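Local coordinates for protein fatty acid synthase 1, isoform A (Drosophila melanogaster, PDB 6FN6) that probably builds long-chain saturated fatty acids from acetyl-CoA and malonyl-CoA with NADPH, this portion being the dehydratase, enoylreductase and ketoreductase modifying region, at residues N463-W466 against V467-L470; S686-P689 against C690-T694. All coordinates share one frame; numbering follows the deposited sequence.

Contact 1. Residues N463-W466 against V467-L470; sequences NFNW and VDDL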
ATOM      1  N   ASN A 463     -77.640 -19.183 -29.170  1.00103.88           N
ATOM      2  CA  ASN A 463     -77.349 -18.859 -30.561  1.00103.73           C
ATOM      3  C   ASN A 463     -75.898 -18.406 -30.683  1.00103.07           C
ATOM      4  O   ASN A 463     -75.528 -17.333 -30.209  1.00103.93           O
ATOM      5  CB  ASN A 463     -78.289 -17.772 -31.080  1.00101.34           C
ATOM      6  CG  ASN A 463     -77.962 -17.350 -32.499  1.00 98.42           C
ATOM      7  OD1 ASN A 463     -77.334 -18.096 -33.252  1.00 97.52           O
ATOM      8  ND2 ASN A 463     -78.390 -16.149 -32.872  1.00 96.20           N
ATOM      9  N   PHE A 464     -75.082 -19.237 -31.322  1.00 93.09           N
ATOM     10  CA  PHE A 464     -73.645 -18.999 -31.407  1.00 90.51           C
ATOM     11  C   PHE A 464     -73.314 -17.856 -32.367  1.00 88.22           C
ATOM     12  O   PHE A 464     -72.250 -17.240 -32.274  1.00 83.31           O
ATOM     13  CB  PHE A 464     -72.943 -20.288 -31.848  1.00 95.02           C
ATOM     14  CG  PHE A 464     -71.444 -20.208 -31.821  1.00 98.38           C
ATOM     15  CD1 PHE A 464     -70.763 -20.157 -30.615  1.00 98.85           C
ATOM     16  CD2 PHE A 464     -70.715 -20.199 -32.997  1.00101.13           C
ATOM     17  CE1 PHE A 464     -69.383 -20.091 -30.585  1.00 99.12           C
ATOM     18  CE2 PHE A 464     -69.334 -20.131 -32.973  1.00101.38           C
ATOM     19  CZ  PHE A 464     -68.668 -20.079 -31.765  1.00 99.92           C
ATOM     20  N   ASN A 465     -74.232 -17.578 -33.289  1.00125.24           N
ATOM     21  CA  ASN A 465     -73.998 -16.619 -34.368  1.00122.96           C
ATOM     22  C   ASN A 465     -74.563 -15.222 -34.094  1.00118.59           C
ATOM     23  O   ASN A 465     -74.641 -14.397 -35.004  1.00119.77           O
ATOM     24  CB  ASN A 465     -74.583 -17.162 -35.672  1.00120.99           C
ATOM     25  CG  ASN A 465     -73.887 -18.425 -36.135  1.00121.66           C
ATOM     26  OD1 ASN A 465     -72.826 -18.369 -36.758  1.00121.29           O
ATOM     27  ND2 ASN A 465     -74.464 -19.572 -35.805  1.00121.33           N
ATOM     28  N   TRP A 466     -74.949 -14.953 -32.850  1.00 91.80           N
ATOM     29  CA  TRP A 466     -75.593 -13.684 -32.517  1.00 86.45           C
ATOM     30  C   TRP A 466     -74.660 -12.503 -32.787  1.00 87.29           C
ATOM     31  O   TRP A 466     -75.115 -11.372 -32.957  1.00 92.14           O
ATOM     32  CB  TRP A 466     -76.047 -13.673 -31.052  1.00 80.17           C
ATOM     33  CG  TRP A 466     -74.937 -13.497 -30.052  1.00 74.97           C
ATOM     34  CD1 TRP A 466     -74.286 -14.480 -29.366  1.00 72.92           C
ATOM     35  CD2 TRP A 466     -74.364 -12.256 -29.611  1.00 71.57           C
ATOM     36  NE1 TRP A 466     -73.341 -13.933 -28.534  1.00 68.92           N
ATOM     37  CE2 TRP A 466     -73.368 -12.570 -28.665  1.00 67.60           C
ATOM     38  CE3 TRP A 466     -74.593 -10.914 -29.928  1.00 69.76           C
ATOM     39  CZ2 TRP A 466     -72.603 -11.591 -28.035  1.00 65.89           C
ATOM     40  CZ3 TRP A 466     -73.832  -9.944 -29.302  1.00 66.79           C
ATOM     41  CH2 TRP A 466     -72.850 -10.288 -28.366  1.00 66.41           C
ATOM     42  N   VAL A 467     -73.358 -12.769 -32.828  1.00 70.61           N
ATOM     43  CA  VAL A 467     -72.371 -11.723 -33.075  1.00 66.46           C
ATOM     44  C   VAL A 467     -72.494 -11.211 -34.507  1.00 63.57           C
ATOM     45  O   VAL A 467     -72.379 -10.011 -34.758  1.00 61.28           O
ATOM     46  CB  VAL A 467     -70.940 -12.224 -32.800  1.00 69.16           C
ATOM     47  CG1 VAL A 467     -69.934 -11.091 -32.963  1.00 68.25           C
ATOM     48  CG2 VAL A 467     -70.843 -12.828 -31.407  1.00 68.41           C
ATOM     49  N   ASP A 468     -72.718 -12.123 -35.447  1.00 94.67           N
ATOM     50  CA  ASP A 468     -72.894 -11.742 -36.842  1.00 97.09           C
ATOM     51  C   ASP A 468     -74.218 -11.010 -37.028  1.00 96.10           C
ATOM     52  O   ASP A 468     -74.319 -10.087 -37.838  1.00 94.96           O
ATOM     53  CB  ASP A 468     -72.834 -12.973 -37.746  1.00 99.29           C
ATOM     54  CG  ASP A 468     -71.505 -13.694 -37.658  1.00 99.01           C
ATOM     55  OD1 ASP A 468     -70.460 -13.047 -37.885  1.00 98.05           O
ATOM     56  OD2 ASP A 468     -71.502 -14.903 -37.346  1.00 98.30           O
ATOM     57  N   ASP A 469     -75.231 -11.421 -36.271  1.00 71.19           N
ATOM     58  CA  ASP A 469     -76.528 -10.758 -36.308  1.00 70.75           C
ATOM     59  C   ASP A 469     -76.370  -9.299 -35.903  1.00 67.81           C
ATOM     60  O   ASP A 469     -76.978  -8.408 -36.498  1.00 67.64           O
ATOM     61  CB  ASP A 469     -77.524 -11.455 -35.379  1.00 72.13           C
ATOM     62  CG  ASP A 469     -77.821 -12.880 -35.801  1.00 76.93           C
ATOM     63  OD1 ASP A 469     -77.028 -13.451 -36.577  1.00 79.68           O
ATOM     64  OD2 ASP A 469     -78.855 -13.429 -35.361  1.00 78.42           O
ATOM     65  N   LEU A 470     -75.554  -9.066 -34.882  1.00 72.05           N
ATOM     66  CA  LEU A 470     -75.295  -7.717 -34.396  1.00 71.35           C
ATOM     67  C   LEU A 470     -74.538  -6.907 -35.443  1.00 73.50           C
ATOM     68  O   LEU A 470     -74.912  -5.776 -35.757  1.00 72.24           O
ATOM     69  CB  LEU A 470     -74.508  -7.766 -33.085  1.00 67.25           C
ATOM     70  CG  LEU A 470     -74.160  -6.424 -32.436  1.00 62.90           C
ATOM     71  CD1 LEU A 470     -75.417  -5.626 -32.110  1.00 62.15           C
ATOM     72  CD2 LEU A 470     -73.330  -6.646 -31.186  1.00 61.60           C
TER
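The indole of W466 carries V467 on one face: methyl CG2 of V467 sits 3.9 Å from the centroid of the five-membered ring, 17° off its normal, a CH-pi contact between neighbours in sequence. At the indole's edge, in its plane, lies N463 O, and L470 CD2 comes obliquely to W466 CZ3 at 3.8 Å, the two side chains running side by side. All this happens at the start of helix 466-480 in the pseudo-ketoreductase part of the chain, where a type I turn from N463 to W466 leads into the first helical turn. With its CG between the backbone N and the carbonyl carbon (chi1 75°), W466 sets its ring over the next peptide, CG 3.3 Å from V467 N. A broad aromatic suits this spot because it also meets L1076 of helix 1072-1090 and L499 of helix 496-504, while L470 reaches V484 and V486 of strand 483-489. Within the turn N463 forms an Asx turn, N465 N donating to N463 OD1 at 3.1 Å from above the carbonyl plane. N465 occupies the N-cap position without a capping bond from its side chain; its carbonyl instead starts the helical bonding, accepting from D469 N at 3.3 Å and weakly from D468 N. D468 and D469, exposed acids in the first turn, are placed where the helix dipole would be expected to favour negative charge. One residue further along, L470 N donates to W466 O over 3.0 Å. The closest approach of the valine methyl to the indole is V467 CG2 to W466 CE2, 3.7 Å.

Contact 2. Residues S686-P689 against C690-T694; sequences STVP and CVYST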
ATOM      1  N   SER A 686     -29.046  -3.591  24.854  1.00 50.17           N
ATOM      2  CA  SER A 686     -29.080  -3.589  23.394  1.00 50.36           C
ATOM      3  C   SER A 686     -27.822  -2.982  22.775  1.00 48.85           C
ATOM      4  O   SER A 686     -27.502  -3.254  21.617  1.00 48.68           O
ATOM      5  CB  SER A 686     -30.314  -2.828  22.898  1.00 53.73           C
ATOM      6  OG  SER A 686     -30.316  -1.491  23.370  1.00 55.24           O
ATOM      7  N   THR A 687     -27.117  -2.157  23.543  1.00 44.39           N
ATOM      8  CA  THR A 687     -25.952  -1.439  23.033  1.00 44.15           C
ATOM      9  C   THR A 687     -24.680  -2.292  23.001  1.00 43.65           C
ATOM     10  O   THR A 687     -23.696  -1.915  22.367  1.00 43.30           O
ATOM     11  CB  THR A 687     -25.656  -0.186  23.877  1.00 45.81           C
ATOM     12  OG1 THR A 687     -25.217  -0.582  25.181  1.00 46.91           O
ATOM     13  CG2 THR A 687     -26.896   0.680  24.012  1.00 46.76           C
ATOM     14  N   VAL A 688     -24.702  -3.436  23.675  1.00 43.83           N
ATOM     15  CA  VAL A 688     -23.474  -4.186  23.945  1.00 43.86           C
ATOM     16  C   VAL A 688     -23.015  -5.126  22.819  1.00 42.74           C
ATOM     17  O   VAL A 688     -21.856  -5.068  22.417  1.00 42.53           O
ATOM     18  CB  VAL A 688     -23.631  -4.982  25.261  1.00 45.03           C
ATOM     19  CG1 VAL A 688     -22.447  -5.916  25.486  1.00 46.93           C
ATOM     20  CG2 VAL A 688     -23.783  -4.037  26.432  1.00 46.54           C
ATOM     21  N   PRO A 689     -23.908  -6.000  22.322  1.00 45.54           N
ATOM     22  CA  PRO A 689     -23.508  -7.110  21.444  1.00 45.03           C
ATOM     23  C   PRO A 689     -22.503  -6.775  20.338  1.00 44.45           C
ATOM     24  O   PRO A 689     -21.436  -7.383  20.290  1.00 46.87           O
ATOM     25  CB  PRO A 689     -24.833  -7.546  20.821  1.00 44.58           C
ATOM     26  CG  PRO A 689     -25.843  -7.209  21.826  1.00 45.22           C
ATOM     27  CD  PRO A 689     -25.369  -5.955  22.501  1.00 45.67           C
ATOM     28  N   CYS A 690     -22.843  -5.844  19.455  1.00 48.90           N
ATOM     29  CA  CYS A 690     -22.035  -5.606  18.264  1.00 48.65           C
ATOM     30  C   CYS A 690     -20.714  -4.906  18.555  1.00 48.98           C
ATOM     31  O   CYS A 690     -19.652  -5.403  18.182  1.00 51.94           O
ATOM     32  CB  CYS A 690     -22.826  -4.790  17.244  1.00 52.55           C
ATOM     33  SG  CYS A 690     -24.011  -5.777  16.319  1.00 54.17           S
ATOM     34  N   VAL A 691     -20.779  -3.739  19.191  1.00 46.57           N
ATOM     35  CA  VAL A 691     -19.581  -2.933  19.397  1.00 43.95           C
ATOM     36  C   VAL A 691     -18.550  -3.690  20.229  1.00 43.98           C
ATOM     37  O   VAL A 691     -17.352  -3.570  19.986  1.00 44.33           O
ATOM     38  CB  VAL A 691     -19.919  -1.575  20.056  1.00 46.10           C
ATOM     39  CG1 VAL A 691     -20.746  -0.718  19.112  1.00 46.21           C
ATOM     40  CG2 VAL A 691     -20.638  -1.771  21.390  1.00 45.34           C
ATOM     41  N   TYR A 692     -19.007  -4.481  21.194  1.00 48.06           N
ATOM     42  CA  TYR A 692     -18.085  -5.194  22.069  1.00 48.63           C
ATOM     43  C   TYR A 692     -17.581  -6.485  21.439  1.00 51.74           C
ATOM     44  O   TYR A 692     -16.425  -6.859  21.630  1.00 56.52           O
ATOM     45  CB  TYR A 692     -18.739  -5.486  23.418  1.00 49.27           C
ATOM     46  CG  TYR A 692     -18.654  -4.318  24.370  1.00 50.12           C
ATOM     47  CD1 TYR A 692     -17.473  -4.036  25.042  1.00 50.87           C
ATOM     48  CD2 TYR A 692     -19.746  -3.494  24.595  1.00 50.40           C
ATOM     49  CE1 TYR A 692     -17.382  -2.966  25.909  1.00 51.93           C
ATOM     50  CE2 TYR A 692     -19.666  -2.421  25.463  1.00 51.59           C
ATOM     51  CZ  TYR A 692     -18.483  -2.163  26.118  1.00 52.39           C
ATOM     52  OH  TYR A 692     -18.399  -1.097  26.986  1.00 53.85           O
ATOM     53  N   SER A 693     -18.440  -7.172  20.694  1.00 42.36           N
ATOM     54  CA  SER A 693     -17.995  -8.326  19.924  1.00 46.91           C
ATOM     55  C   SER A 693     -16.919  -7.886  18.938  1.00 46.38           C
ATOM     56  O   SER A 693     -15.956  -8.610  18.686  1.00 46.28           O
ATOM     57  CB  SER A 693     -19.164  -8.978  19.188  1.00 44.58           C
ATOM     58  OG  SER A 693     -20.105  -9.502  20.107  1.00 44.40           O
ATOM     59  N   THR A 694     -17.092  -6.689  18.389  1.00 46.47           N
ATOM     60  CA  THR A 694     -16.126  -6.119  17.462  1.00 48.14           C
ATOM     61  C   THR A 694     -14.817  -5.811  18.183  1.00 47.59           C
ATOM     62  O   THR A 694     -13.736  -6.175  17.714  1.00 46.62           O
ATOM     63  CB  THR A 694     -16.667  -4.829  16.818  1.00 48.59           C
ATOM     64  OG1 THR A 694     -17.915  -5.103  16.172  1.00 50.40           O
ATOM     65  CG2 THR A 694     -15.682  -4.274  15.796  1.00 51.05           C
TER
HETATM   66  O   HOH W   1     -23.476  -2.598  19.891  1.00 31.89           O
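P689 O is gripped twice by S693, whose backbone N lies 3.0 Å from P689 O and whose OG lies 2.5 Å from the same oxygen, the two donors coming from opposite faces of the carbonyl plane; the shortness of the hydroxyl bond should not be read as special strength. With OG beside its own backbone N (chi1 -64°), the serine hydroxyl turns back along the helix, a compact way to satisfy a polar group in a buried place. T694 repeats the pattern one residue on: its OG1 and N both donate to C690 O, OG1 at 2.7 Å. These bonds belong to the first turns of helix 689-702, in the enoylreductase part of the chain, and P689 suits its first position because a proline has no N-H to offer and none is needed there. The opening bond runs from Y692 N to V688 O, 3.2 Å long. The same V688 O lies at the edge of the Y692 ring, in its plane, while V688 CG1 meets Y692 CD2 at 3.7 Å, the side chains crossing obliquely. The Y692 side chain also touches A723 and V727 of helix 719-731, and its hydroxyl is hydrogen-bonded to V864 O. At the start of the helix a water bridges T687 O and V691 N, a pair four residues apart, accepting from V691 N at 3.0 Å.

How the contacts relate
Both contacts lie where a loop gives way to a helix, yet their surroundings differ. Contact 1 is only partly buried: W466 and L470 are buried against a strand and two other helices, while N465 and the two aspartates are exposed. In contact 2 the residues that touch are all buried; its hydroxyls turn back onto backbone carbonyls or bond to neighbouring parts of the chain, and a water bridges two backbone atoms. An asparagine-led turn introduces one helix, a proline the other. They share no element of structure: on opposite sides of the chain's centre, their own centres are 77 Å apart, in the pseudo-ketoreductase and enoylreductase parts respectively.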